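Local coordinates for lysine-sensitive aspartokinase 3 (Escherichia coli, PDB 2J0W), which catalyses the ATP-dependent phosphorylation of L-aspartate to 4-phospho-L-aspartate, the first step toward lysine, under allosteric feedback inhibition by lysine, at residues 13-18 / 40-45; 22-27 / 124-129; 36-41 / 120-125; 45-50 / 65-70. All coordinates share one frame; numbering follows the deposited sequence.

Interaction 1. Residues 13-18 / 40-45; sequences SVADFD and ASAGIT. With ASP (aspartic acid), chain B.
Ser41 and Val14 join two neighbouring loops of the amino acid kinase fold, one following strand 5-9 and the other following strand 33-38, at the C-terminal ends of adjacent parallel strands. Their link is polar: Ser41 OG donates to Val14 O at 2.6 Å. The hydroxyl stands anti to its own carbonyl carbon (chi1 -57°), which brings OG over to the loop 13-16. The approach is bent, with a C=O...OG angle of 146° and the donor tilted 29° from the carbonyl plane. Alongside this bond the Val14 branch CG2 lies 3.9 Å from Ser41 CA, packing a methyl against the backbone of the other loop. Further along, the methyls of Ala15 and Ala42 touch, CB to CB at 3.8 Å, giving a small apolar contact between two partly exposed residues in an otherwise buried junction.

The shape of 40-45 comes from a type II turn, Ser41 to Ile44, closed by Ile44 N to Ser41 O at 3.0 Å. Gly43 holds the third position of the turn with a positive phi and is also the N-cap of helix 44-51. The serine that grips the first loop therefore also begins the turn leading to the substrate-binding residue Thr45. In that first helical turn, Thr45 OG1 accepts a hydrogen bond from the amino N of the bound aspartate at 3.0 Å.

Interaction 2. Residues 22-27 / 124-129; sequences RSADIV and LLFVEI
Phe126 reaches Ala24 with a chi1 of -161°, which puts CG anti to the backbone N, on the side of helix 17-27, and a chi2 of 70°, which sets the plane of the ring. The ring meets the other helix through its far end: CZ comes to 3.5 Å from Ala24 CA and 3.8 Å from Ala24 CB. Backbone and side chain on the opposing helix divide the rim between them, since Ser23 C (4.1 Å from CZ) and Val27 CG2 (4.4 Å from CZ) both lie at the ring edge, near its plane. One turn beyond Phe126, the Ile129 branch CG2 touches Ala24 CB at 4.0 Å, so the small alanine receives two larger side chains.

The helix segments cross at -64° with their axes 10.6 Å apart at closest approach. In this part of the amino acid kinase fold, both helices lie against strand 33-38, where Val27 packs on Val36 and Phe126 on Leu38. The hydroxyl of Ser23 is satisfied by Ser13 O. With five buried residues meeting through carbon atoms, the contact is consistent with cohesion by van der Waals packing and burial of apolar surface, with no directional polar bond between the segments.

Interaction 3. Residues 36-41 / 120-125; sequences VVLSAS and LMSTLL. With ASP (aspartic acid), chain B.
Leu38 and Ser122 lie in a buried strand-to-helix contact, where strand 33-38 of the central sheet of the amino acid kinase fold and the loop that follows it pack against helix 108-131. The strand end contributes an apolar half. Leu38 points at the helix, and its side chain and that of Thr123 slide past each other in opposite directions: Thr123 CG2 sits 3.8 Å from Leu38 CB, while Leu38 CD1 reaches back to Thr123 CA at 3.7 Å and to Ser122 O at 3.8 Å.

The loop contributes a polar half. Ser122 OG, placed between the backbone N and the carbonyl carbon (chi1 69°), comes within 2.9 Å of Ser39 O. Glu119 O, within its own helix, is a second acceptor for the same proton, and which one takes it is not settled. The CB of Ser122 also packs against the loop, 3.9 Å from Ala40 CA, so the backbone of 39-40 rests on this serine. Thr123 keeps its methyl toward Leu38 and directs OG1 elsewhere, where it is met by Trp139 NE1.

The loop lies beside the substrate. Glu119, one turn before Ser122 and Thr123, hydrogen-bonds the bound aspartate through OE2, and the same oxygen makes a weak hydrogen bond with Ala40 N. The CB of Ser39 points away from the helix. Its hydroxyl is hydrogen-bonded to Ser201 OG, and Ser39 OG lies 3.4 Å from OD1 of the bound aspartate.

Interaction 4. Residues 45-50 / 65-70; sequences TNLLVA and DAIRNI. With ASP (aspartic acid), chain B.
Leu47 and Ile67 meet without any flat group between them: no aromatic ring or planar side chain takes part, so the contact has no ring face or edge and is built from branched aliphatic chains and one methyl. It joins the two arms of a near-antiparallel helical hairpin, helices 44-51 and 57-75 of the amino acid kinase domain. The short segments run at 153° to each other, their axes 10.0 Å apart at closest approach.

The CB of Leu47 is directed at the opposing helix. Leu47 and Ile67 slide past each other in opposite directions, bringing Leu47 CB to 3.7 Å from Ile67 CG1. A chi1 of -77° puts Leu47 CG anti to the carbonyl carbon, and from there the branch CD1 goes further, to 3.7 Å from Ala66 CB and to a looser 4.4 Å from Ile70 CD1. As Lys63 also touches Leu47, the leucine sits among Lys63, Ala66, Ile67 and Ile70, an arrangement resembling knobs-into-holes packing.

Burial changes across the interface. Leu47, Ala66 and Ile70 are partly exposed, whereas Leu48 and Ile67 are buried, Leu48 also against Leu114, Val115 and Ile95 and Ile67 against Leu92. Thr45, whose CB points away from helix 57-75, is a substrate-binding residue of the same helix as Leu47. On the buried side, Leu48 and Ile67 cross at about a right angle, with Leu48 CD2 3.4 Å from Ile67 CD1.

All four contacts belong to the amino acid kinase domain, and their chemistry follows the structural elements they join. Interactions 1 and 3 share Ala40 and Ser41, in the loop after strand 33-38, and both pair a serine hydroxyl with a backbone carbonyl, the pairing in interaction 3 not settled; Val14 CG1 packs on Leu38 CD2 between them. Interactions 2 and 4 are apolar helix pairs, one fully buried and crossing steeply, the other partly buried and nearly antiparallel; they do not touch each other. Interaction 1 joins the loops leading into helices 17-27 and 44-51, which then pack in interactions 2 and 4, while helix 108-131 serves 2 and 3. Ile70 of interaction 4 packs on Ser41 and Ile44, bringing the hairpin against the loop 40-45.

Interaction 1. Residues 13-18 / 40-45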
loop_
_atom_site.group_PDB
_atom_site.type_symbol
_atom_site.label_atom_id
_atom_site.label_comp_id
_atom_site.label_asym_id
_atom_site.label_seq_id
_atom_site.Cartn_x
_atom_site.Cartn_y
_atom_site.Cartn_z
ATOM N N SER A 13 12.313 -29.780 23.041
ATOM C CA SER A 13 11.799 -30.125 24.366
ATOM C C SER A 13 11.344 -31.573 24.538
ATOM O O SER A 13 10.973 -31.982 25.637
ATOM C CB SER A 13 10.646 -29.189 24.740
ATOM O OG SER A 13 11.092 -27.848 24.731
ATOM N N VAL A 14 11.344 -32.347 23.464
ATOM C CA VAL A 14 10.938 -33.743 23.572
ATOM C C VAL A 14 11.736 -34.534 22.555
ATOM O O VAL A 14 11.297 -35.589 22.071
ATOM C CB VAL A 14 9.432 -33.928 23.288
ATOM C CG1 VAL A 14 8.619 -33.080 24.253
ATOM C CG2 VAL A 14 9.120 -33.555 21.833
ATOM N N ALA A 15 12.917 -34.000 22.247
ATOM C CA ALA A 15 13.823 -34.592 21.283
ATOM C C ALA A 15 14.250 -35.964 21.725
ATOM O O ALA A 15 14.409 -36.858 20.909
ATOM C CB ALA A 15 15.046 -33.700 21.101
ATOM N N ASP A 16 14.439 -36.136 23.024
ATOM C CA ASP A 16 14.866 -37.427 23.545
ATOM C C ASP A 16 14.382 -37.672 24.958
ATOM O O ASP A 16 13.780 -36.798 25.588
ATOM C CB ASP A 16 16.387 -37.526 23.523
ATOM C CG ASP A 16 17.046 -36.368 24.235
ATOM O OD1 ASP A 16 16.539 -35.968 25.311
ATOM O OD2 ASP A 16 18.071 -35.865 23.720
ATOM N N PHE A 17 14.673 -38.870 25.450
ATOM C CA PHE A 17 14.279 -39.274 26.788
ATOM C C PHE A 17 14.543 -38.201 27.861
ATOM O O PHE A 17 13.617 -37.764 28.547
ATOM C CB PHE A 17 14.994 -40.576 27.151
ATOM C CG PHE A 17 14.516 -41.193 28.432
ATOM C CD1 PHE A 17 15.308 -41.158 29.573
ATOM C CD2 PHE A 17 13.269 -41.810 28.496
ATOM C CE1 PHE A 17 14.866 -41.732 30.764
ATOM C CE2 PHE A 17 12.814 -42.386 29.679
ATOM C CZ PHE A 17 13.615 -42.348 30.817
ATOM N N ASP A 18 15.797 -37.773 27.999
ATOM C CA ASP A 18 16.143 -36.761 28.998
ATOM C C ASP A 18 15.257 -35.535 28.867
ATOM O O ASP A 18 14.531 -35.173 29.797
ATOM C CB ASP A 18 17.608 -36.344 28.856
ATOM C CG ASP A 18 18.567 -37.492 29.120
ATOM O OD1 ASP A 18 18.364 -38.220 30.121
ATOM O OD2 ASP A 18 19.522 -37.659 28.331
ATOM N N ALA A 40 6.328 -33.208 17.481
ATOM C CA ALA A 40 7.079 -34.441 17.346
ATOM C C ALA A 40 8.503 -34.107 17.759
ATOM O O ALA A 40 8.894 -32.939 17.789
ATOM C CB ALA A 40 7.034 -34.921 15.902
ATOM N N SER A 41 9.287 -35.127 18.071
ATOM C CA SER A 41 10.669 -34.905 18.472
ATOM C C SER A 41 11.491 -34.224 17.379
ATOM O O SER A 41 11.247 -34.417 16.191
ATOM C CB SER A 41 11.307 -36.232 18.866
ATOM O OG SER A 41 10.559 -36.835 19.909
ATOM N N ALA A 42 12.461 -33.417 17.797
ATOM C CA ALA A 42 13.325 -32.690 16.875
ATOM C C ALA A 42 13.721 -33.562 15.697
ATOM O O ALA A 42 14.062 -34.729 15.884
ATOM C CB ALA A 42 14.565 -32.218 17.603
ATOM N N GLY A 43 13.655 -33.000 14.488
ATOM C CA GLY A 43 14.032 -33.730 13.284
ATOM C C GLY A 43 12.983 -34.632 12.641
ATOM O O GLY A 43 13.002 -34.836 11.426
ATOM N N ILE A 44 12.071 -35.180 13.439
ATOM C CA ILE A 44 11.051 -36.068 12.903
ATOM C C ILE A 44 10.245 -35.462 11.758
ATOM O O ILE A 44 10.194 -36.024 10.665
ATOM C CB ILE A 44 10.076 -36.552 14.018
ATOM C CG1 ILE A 44 10.808 -37.513 14.952
ATOM C CG2 ILE A 44 8.892 -37.299 13.414
ATOM C CD1 ILE A 44 11.376 -38.747 14.231
ATOM N N THR A 45 9.630 -34.309 11.989
ATOM C CA THR A 45 8.816 -33.694 10.951
ATOM C C THR A 45 9.561 -33.464 9.643
ATOM O O THR A 45 9.002 -33.721 8.575
ATOM C CB THR A 45 8.172 -32.376 11.448
ATOM O OG1 THR A 45 7.254 -32.680 12.508
ATOM C CG2 THR A 45 7.399 -31.683 10.319
HETATM N N ASP B . 5.806 -30.687 14.248
HETATM C CA ASP B . 5.487 -29.575 13.356
HETATM C C ASP B . 6.828 -29.060 12.790
HETATM O O ASP B . 7.864 -29.733 13.015
HETATM C CB ASP B . 4.682 -28.492 14.139
HETATM C CG ASP B . 5.432 -27.726 15.251
HETATM O OD1 ASP B . 6.654 -28.008 15.460
HETATM O OD2 ASP B . 4.803 -26.835 15.928
HETATM O OXT ASP B . 6.834 -27.953 12.149
#

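Interaction 2. Residues 22-27 / 124-129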
loop_
_atom_site.group_PDB
_atom_site.type_symbol
_atom_site.label_atom_id
_atom_site.label_comp_id
_atom_site.label_asym_id
_atom_site.label_seq_id
_atom_site.Cartn_x
_atom_site.Cartn_y
_atom_site.Cartn_z
ATOM N N ARG A 22 12.871 -33.643 31.334
ATOM C CA ARG A 22 12.928 -32.252 31.772
ATOM C C ARG A 22 11.520 -31.680 31.645
ATOM O O ARG A 22 11.008 -31.047 32.569
ATOM C CB ARG A 22 13.870 -31.427 30.893
ATOM C CG ARG A 22 15.328 -31.432 31.306
ATOM C CD ARG A 22 16.191 -30.688 30.287
ATOM N NE ARG A 22 16.958 -31.611 29.453
ATOM C CZ ARG A 22 16.883 -31.677 28.125
ATOM N NH1 ARG A 22 16.066 -30.869 27.458
ATOM N NH2 ARG A 22 17.633 -32.550 27.459
ATOM N N SER A 23 10.899 -31.928 30.494
ATOM C CA SER A 23 9.558 -31.431 30.222
ATOM C C SER A 23 8.499 -32.058 31.117
ATOM O O SER A 23 7.541 -31.395 31.508
ATOM C CB SER A 23 9.196 -31.660 28.748
ATOM O OG SER A 23 10.015 -30.873 27.898
ATOM N N ALA A 24 8.664 -33.332 31.438
ATOM C CA ALA A 24 7.697 -34.003 32.295
ATOM C C ALA A 24 7.764 -33.374 33.680
ATOM O O ALA A 24 6.734 -33.179 34.337
ATOM C CB ALA A 24 7.997 -35.491 32.378
ATOM N N ASP A 25 8.979 -33.052 34.123
ATOM C CA ASP A 25 9.144 -32.431 35.432
ATOM C C ASP A 25 8.279 -31.177 35.436
ATOM O O ASP A 25 7.289 -31.096 36.171
ATOM C CB ASP A 25 10.612 -32.068 35.691
ATOM C CG ASP A 25 11.518 -33.298 35.793
ATOM O OD1 ASP A 25 11.101 -34.325 36.379
ATOM O OD2 ASP A 25 12.665 -33.234 35.306
ATOM N N ILE A 26 8.648 -30.219 34.589
ATOM C CA ILE A 26 7.922 -28.959 34.446
ATOM C C ILE A 26 6.391 -29.103 34.528
ATOM O O ILE A 26 5.718 -28.317 35.201
ATOM C CB ILE A 26 8.276 -28.300 33.107
ATOM C CG1 ILE A 26 9.760 -27.945 33.082
ATOM C CG2 ILE A 26 7.423 -27.065 32.889
ATOM C CD1 ILE A 26 10.137 -27.059 31.917
ATOM N N VAL A 27 5.843 -30.097 33.838
ATOM C CA VAL A 27 4.399 -30.310 33.858
ATOM C C VAL A 27 3.919 -30.608 35.281
ATOM O O VAL A 27 2.775 -30.314 35.649
ATOM C CB VAL A 27 3.997 -31.489 32.946
ATOM C CG1 VAL A 27 2.498 -31.664 32.953
ATOM C CG2 VAL A 27 4.482 -31.238 31.536
ATOM N N LEU A 124 2.684 -40.602 22.452
ATOM C CA LEU A 124 2.535 -41.947 23.001
ATOM C C LEU A 124 3.648 -42.233 23.993
ATOM O O LEU A 124 3.421 -42.819 25.049
ATOM C CB LEU A 124 2.587 -42.998 21.904
ATOM C CG LEU A 124 1.273 -43.241 21.177
ATOM C CD1 LEU A 124 1.429 -44.391 20.198
ATOM C CD2 LEU A 124 0.202 -43.556 22.198
ATOM N N LEU A 125 4.858 -41.815 23.647
ATOM C CA LEU A 125 5.987 -42.047 24.514
ATOM C C LEU A 125 5.892 -41.185 25.760
ATOM O O LEU A 125 6.108 -41.662 26.875
ATOM C CB LEU A 125 7.295 -41.766 23.769
ATOM C CG LEU A 125 7.535 -42.641 22.529
ATOM C CD1 LEU A 125 8.868 -42.287 21.899
ATOM C CD2 LEU A 125 7.497 -44.123 22.914
ATOM N N PHE A 126 5.551 -39.917 25.587
ATOM C CA PHE A 126 5.470 -39.047 26.742
ATOM C C PHE A 126 4.551 -39.626 27.817
ATOM O O PHE A 126 4.916 -39.625 28.995
ATOM C CB PHE A 126 4.999 -37.647 26.350
ATOM C CG PHE A 126 5.322 -36.597 27.379
ATOM C CD1 PHE A 126 6.636 -36.200 27.593
ATOM C CD2 PHE A 126 4.319 -36.028 28.158
ATOM C CE1 PHE A 126 6.952 -35.256 28.565
ATOM C CE2 PHE A 126 4.622 -35.086 29.133
ATOM C CZ PHE A 126 5.940 -34.700 29.337
ATOM N N VAL A 127 3.377 -40.133 27.435
ATOM C CA VAL A 127 2.473 -40.689 28.439
ATOM C C VAL A 127 3.197 -41.773 29.215
ATOM O O VAL A 127 3.040 -41.887 30.433
ATOM C CB VAL A 127 1.180 -41.285 27.828
ATOM C CG1 VAL A 127 0.495 -40.247 26.982
ATOM C CG2 VAL A 127 1.485 -42.525 27.016
ATOM N N GLU A 128 4.007 -42.554 28.501
ATOM C CA GLU A 128 4.771 -43.628 29.116
ATOM C C GLU A 128 5.813 -43.080 30.074
ATOM O O GLU A 128 6.068 -43.665 31.127
ATOM C CB GLU A 128 5.443 -44.486 28.051
ATOM C CG GLU A 128 4.468 -45.392 27.330
ATOM C CD GLU A 128 3.544 -46.116 28.295
ATOM O OE1 GLU A 128 4.045 -46.878 29.152
ATOM O OE2 GLU A 128 2.314 -45.912 28.199
ATOM N N ILE A 129 6.421 -41.956 29.716
ATOM C CA ILE A 129 7.403 -41.361 30.597
ATOM C C ILE A 129 6.711 -40.833 31.852
ATOM O O ILE A 129 7.322 -40.753 32.919
ATOM C CB ILE A 129 8.155 -40.226 29.896
ATOM C CG1 ILE A 129 9.351 -40.804 29.147
ATOM C CG2 ILE A 129 8.616 -39.201 30.897
ATOM C CD1 ILE A 129 10.327 -39.758 28.663
#

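Interaction 3. Residues 36-41 / 120-125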
loop_
_atom_site.group_PDB
_atom_site.type_symbol
_atom_site.label_atom_id
_atom_site.label_comp_id
_atom_site.label_asym_id
_atom_site.label_seq_id
_atom_site.Cartn_x
_atom_site.Cartn_y
_atom_site.Cartn_z
ATOM N N VAL A 36 -1.493 -31.150 27.981
ATOM C CA VAL A 36 -0.165 -30.956 27.434
ATOM C C VAL A 36 -0.254 -31.126 25.923
ATOM O O VAL A 36 -0.997 -31.975 25.420
ATOM C CB VAL A 36 0.843 -31.973 28.021
ATOM C CG1 VAL A 36 2.249 -31.702 27.478
ATOM C CG2 VAL A 36 0.834 -31.875 29.535
ATOM N N VAL A 37 0.490 -30.300 25.203
ATOM C CA VAL A 37 0.488 -30.362 23.760
ATOM C C VAL A 37 1.916 -30.594 23.314
ATOM O O VAL A 37 2.811 -29.820 23.654
ATOM C CB VAL A 37 -0.068 -29.054 23.177
ATOM C CG1 VAL A 37 0.102 -29.021 21.670
ATOM C CG2 VAL A 37 -1.534 -28.936 23.541
ATOM N N LEU A 38 2.136 -31.673 22.570
ATOM C CA LEU A 38 3.482 -31.996 22.112
ATOM C C LEU A 38 3.622 -31.955 20.611
ATOM O O LEU A 38 2.688 -32.282 19.887
ATOM C CB LEU A 38 3.882 -33.397 22.559
ATOM C CG LEU A 38 3.940 -33.771 24.036
ATOM C CD1 LEU A 38 4.321 -35.244 24.131
ATOM C CD2 LEU A 38 4.948 -32.897 24.770
ATOM N N SER A 39 4.798 -31.537 20.163
ATOM C CA SER A 39 5.130 -31.511 18.750
ATOM C C SER A 39 5.889 -32.825 18.670
ATOM O O SER A 39 6.085 -33.485 19.686
ATOM C CB SER A 39 6.108 -30.377 18.412
ATOM O OG SER A 39 5.543 -29.085 18.538
ATOM N N ALA A 40 6.328 -33.208 17.481
ATOM C CA ALA A 40 7.079 -34.441 17.346
ATOM C C ALA A 40 8.503 -34.107 17.759
ATOM O O ALA A 40 8.894 -32.939 17.789
ATOM C CB ALA A 40 7.034 -34.921 15.902
ATOM N N SER A 41 9.287 -35.127 18.071
ATOM C CA SER A 41 10.669 -34.905 18.472
ATOM C C SER A 41 11.491 -34.224 17.379
ATOM O O SER A 41 11.247 -34.417 16.191
ATOM C CB SER A 41 11.307 -36.232 18.866
ATOM O OG SER A 41 10.559 -36.835 19.909
ATOM N N LEU A 120 2.170 -38.225 16.763
ATOM C CA LEU A 120 1.506 -39.394 17.327
ATOM C C LEU A 120 2.523 -40.188 18.149
ATOM O O LEU A 120 2.265 -40.533 19.303
ATOM C CB LEU A 120 0.898 -40.275 16.228
ATOM C CG LEU A 120 -0.441 -39.749 15.680
ATOM C CD1 LEU A 120 -0.931 -40.606 14.533
ATOM C CD2 LEU A 120 -1.474 -39.736 16.795
ATOM N N MET A 121 3.689 -40.460 17.570
ATOM C CA MET A 121 4.709 -41.217 18.293
ATOM C C MET A 121 5.220 -40.476 19.525
ATOM O O MET A 121 5.392 -41.079 20.569
ATOM C CB MET A 121 5.887 -41.572 17.370
ATOM C CG MET A 121 5.519 -42.589 16.305
ATOM S SD MET A 121 6.712 -42.651 14.971
ATOM C CE MET A 121 7.774 -43.899 15.565
ATOM N N SER A 122 5.448 -39.174 19.416
ATOM C CA SER A 122 5.942 -38.421 20.564
ATOM C C SER A 122 4.963 -38.430 21.742
ATOM O O SER A 122 5.371 -38.691 22.861
ATOM C CB SER A 122 6.269 -36.977 20.167
ATOM O OG SER A 122 5.095 -36.243 19.864
ATOM N N THR A 123 3.680 -38.161 21.506
ATOM C CA THR A 123 2.715 -38.158 22.609
ATOM C C THR A 123 2.522 -39.538 23.234
ATOM O O THR A 123 2.216 -39.638 24.416
ATOM C CB THR A 123 1.323 -37.635 22.187
ATOM O OG1 THR A 123 0.852 -38.377 21.060
ATOM C CG2 THR A 123 1.389 -36.174 21.842
ATOM N N LEU A 124 2.684 -40.602 22.452
ATOM C CA LEU A 124 2.535 -41.947 23.001
ATOM C C LEU A 124 3.648 -42.233 23.993
ATOM O O LEU A 124 3.421 -42.819 25.049
ATOM C CB LEU A 124 2.587 -42.998 21.904
ATOM C CG LEU A 124 1.273 -43.241 21.177
ATOM C CD1 LEU A 124 1.429 -44.391 20.198
ATOM C CD2 LEU A 124 0.202 -43.556 22.198
ATOM N N LEU A 125 4.858 -41.815 23.647
ATOM C CA LEU A 125 5.987 -42.047 24.514
ATOM C C LEU A 125 5.892 -41.185 25.760
ATOM O O LEU A 125 6.108 -41.662 26.875
ATOM C CB LEU A 125 7.295 -41.766 23.769
ATOM C CG LEU A 125 7.535 -42.641 22.529
ATOM C CD1 LEU A 125 8.868 -42.287 21.899
ATOM C CD2 LEU A 125 7.497 -44.123 22.914
HETATM N N ASP B . 5.806 -30.687 14.248
HETATM C CA ASP B . 5.487 -29.575 13.356
HETATM C C ASP B . 6.828 -29.060 12.790
HETATM O O ASP B . 7.864 -29.733 13.015
HETATM C CB ASP B . 4.682 -28.492 14.139
HETATM C CG ASP B . 5.432 -27.726 15.251
HETATM O OD1 ASP B . 6.654 -28.008 15.460
HETATM O OD2 ASP B . 4.803 -26.835 15.928
HETATM O OXT ASP B . 6.834 -27.953 12.149
#

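Interaction 4. Residues 45-50 / 65-70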
loop_
_atom_site.group_PDB
_atom_site.type_symbol
_atom_site.label_atom_id
_atom_site.label_comp_id
_atom_site.label_asym_id
_atom_site.label_seq_id
_atom_site.Cartn_x
_atom_site.Cartn_y
_atom_site.Cartn_z
ATOM N N THR A 45 9.630 -34.309 11.989
ATOM C CA THR A 45 8.816 -33.694 10.951
ATOM C C THR A 45 9.561 -33.464 9.643
ATOM O O THR A 45 9.002 -33.721 8.575
ATOM C CB THR A 45 8.172 -32.376 11.448
ATOM O OG1 THR A 45 7.254 -32.680 12.508
ATOM C CG2 THR A 45 7.399 -31.683 10.319
ATOM N N ASN A 46 10.806 -32.988 9.708
ATOM C CA ASN A 46 11.574 -32.768 8.476
ATOM C C ASN A 46 11.826 -34.114 7.779
ATOM O O ASN A 46 11.730 -34.226 6.556
ATOM C CB ASN A 46 12.932 -32.103 8.741
ATOM C CG ASN A 46 12.812 -30.710 9.354
ATOM O OD1 ASN A 46 11.874 -29.955 9.078
ATOM N ND2 ASN A 46 13.790 -30.360 10.177
ATOM N N LEU A 47 12.156 -35.136 8.553
ATOM C CA LEU A 47 12.397 -36.435 7.943
ATOM C C LEU A 47 11.115 -36.872 7.241
ATOM O O LEU A 47 11.124 -37.201 6.045
ATOM C CB LEU A 47 12.821 -37.453 9.008
ATOM C CG LEU A 47 14.286 -37.261 9.436
ATOM C CD1 LEU A 47 14.638 -38.138 10.642
ATOM C CD2 LEU A 47 15.185 -37.589 8.243
ATOM N N LEU A 48 10.013 -36.830 7.989
ATOM C CA LEU A 48 8.698 -37.209 7.480
ATOM C C LEU A 48 8.296 -36.424 6.242
ATOM O O LEU A 48 7.697 -36.980 5.318
ATOM C CB LEU A 48 7.639 -37.033 8.567
ATOM C CG LEU A 48 7.733 -38.097 9.662
ATOM C CD1 LEU A 48 6.686 -37.845 10.719
ATOM C CD2 LEU A 48 7.544 -39.488 9.043
ATOM N N VAL A 49 8.627 -35.139 6.210
ATOM C CA VAL A 49 8.287 -34.324 5.057
ATOM C C VAL A 49 9.143 -34.733 3.853
ATOM O O VAL A 49 8.661 -34.776 2.721
ATOM C CB VAL A 49 8.482 -32.820 5.367
ATOM C CG1 VAL A 49 8.534 -32.009 4.071
ATOM C CG2 VAL A 49 7.338 -32.332 6.249
ATOM N N ALA A 50 10.407 -35.051 4.091
ATOM C CA ALA A 50 11.270 -35.451 2.990
ATOM C C ALA A 50 10.756 -36.755 2.383
ATOM O O ALA A 50 10.904 -36.987 1.181
ATOM C CB ALA A 50 12.687 -35.630 3.475
ATOM N N ASP A 65 15.163 -45.036 8.815
ATOM C CA ASP A 65 15.995 -45.491 9.909
ATOM C C ASP A 65 16.308 -44.357 10.866
ATOM O O ASP A 65 16.345 -44.544 12.089
ATOM C CB ASP A 65 17.286 -46.106 9.390
ATOM C CG ASP A 65 17.271 -47.618 9.466
ATOM O OD1 ASP A 65 16.829 -48.161 10.506
ATOM O OD2 ASP A 65 17.711 -48.262 8.492
ATOM N N ALA A 66 16.546 -43.177 10.314
ATOM C CA ALA A 66 16.819 -42.037 11.166
ATOM C C ALA A 66 15.546 -41.838 12.011
ATOM O O ALA A 66 15.606 -41.466 13.180
ATOM C CB ALA A 66 17.131 -40.793 10.309
ATOM N N ILE A 67 14.389 -42.111 11.420
ATOM C CA ILE A 67 13.137 -41.974 12.150
ATOM C C ILE A 67 13.021 -43.051 13.231
ATOM O O ILE A 67 12.676 -42.746 14.378
ATOM C CB ILE A 67 11.920 -42.041 11.196
ATOM C CG1 ILE A 67 11.870 -40.756 10.367
ATOM C CG2 ILE A 67 10.626 -42.248 11.986
ATOM C CD1 ILE A 67 10.712 -40.700 9.411
ATOM N N ARG A 68 13.309 -44.304 12.883
ATOM C CA ARG A 68 13.236 -45.370 13.881
ATOM C C ARG A 68 14.263 -45.181 15.005
ATOM O O ARG A 68 13.959 -45.431 16.176
ATOM C CB ARG A 68 13.443 -46.750 13.247
ATOM C CG ARG A 68 13.781 -47.818 14.286
ATOM C CD ARG A 68 14.026 -49.193 13.701
ATOM N NE ARG A 68 12.796 -49.970 13.610
ATOM C CZ ARG A 68 11.932 -49.891 12.604
ATOM N NH1 ARG A 68 12.165 -49.065 11.592
ATOM N NH2 ARG A 68 10.832 -50.635 12.610
ATOM N N ASN A 69 15.477 -44.752 14.668
ATOM C CA ASN A 69 16.472 -44.560 15.712
ATOM C C ASN A 69 15.922 -43.630 16.793
ATOM O O ASN A 69 15.721 -44.048 17.933
ATOM C CB ASN A 69 17.769 -43.990 15.135
ATOM C CG ASN A 69 18.563 -45.019 14.324
ATOM O OD1 ASN A 69 19.511 -44.660 13.620
ATOM N ND2 ASN A 69 18.185 -46.296 14.424
ATOM N N ILE A 70 15.662 -42.380 16.424
ATOM C CA ILE A 70 15.142 -41.375 17.354
ATOM C C ILE A 70 14.068 -41.902 18.314
ATOM O O ILE A 70 14.062 -41.563 19.500
ATOM C CB ILE A 70 14.583 -40.144 16.573
ATOM C CG1 ILE A 70 15.745 -39.337 15.994
ATOM C CG2 ILE A 70 13.733 -39.269 17.482
ATOM C CD1 ILE A 70 15.314 -38.257 15.035
HETATM N N ASP B . 5.806 -30.687 14.248
HETATM C CA ASP B . 5.487 -29.575 13.356
HETATM C C ASP B . 6.828 -29.060 12.790
HETATM O O ASP B . 7.864 -29.733 13.015
HETATM C CB ASP B . 4.682 -28.492 14.139
HETATM C CG ASP B . 5.432 -27.726 15.251
HETATM O OD1 ASP B . 6.654 -28.008 15.460
HETATM O OD2 ASP B . 4.803 -26.835 15.928
HETATM O OXT ASP B . 6.834 -27.953 12.149
#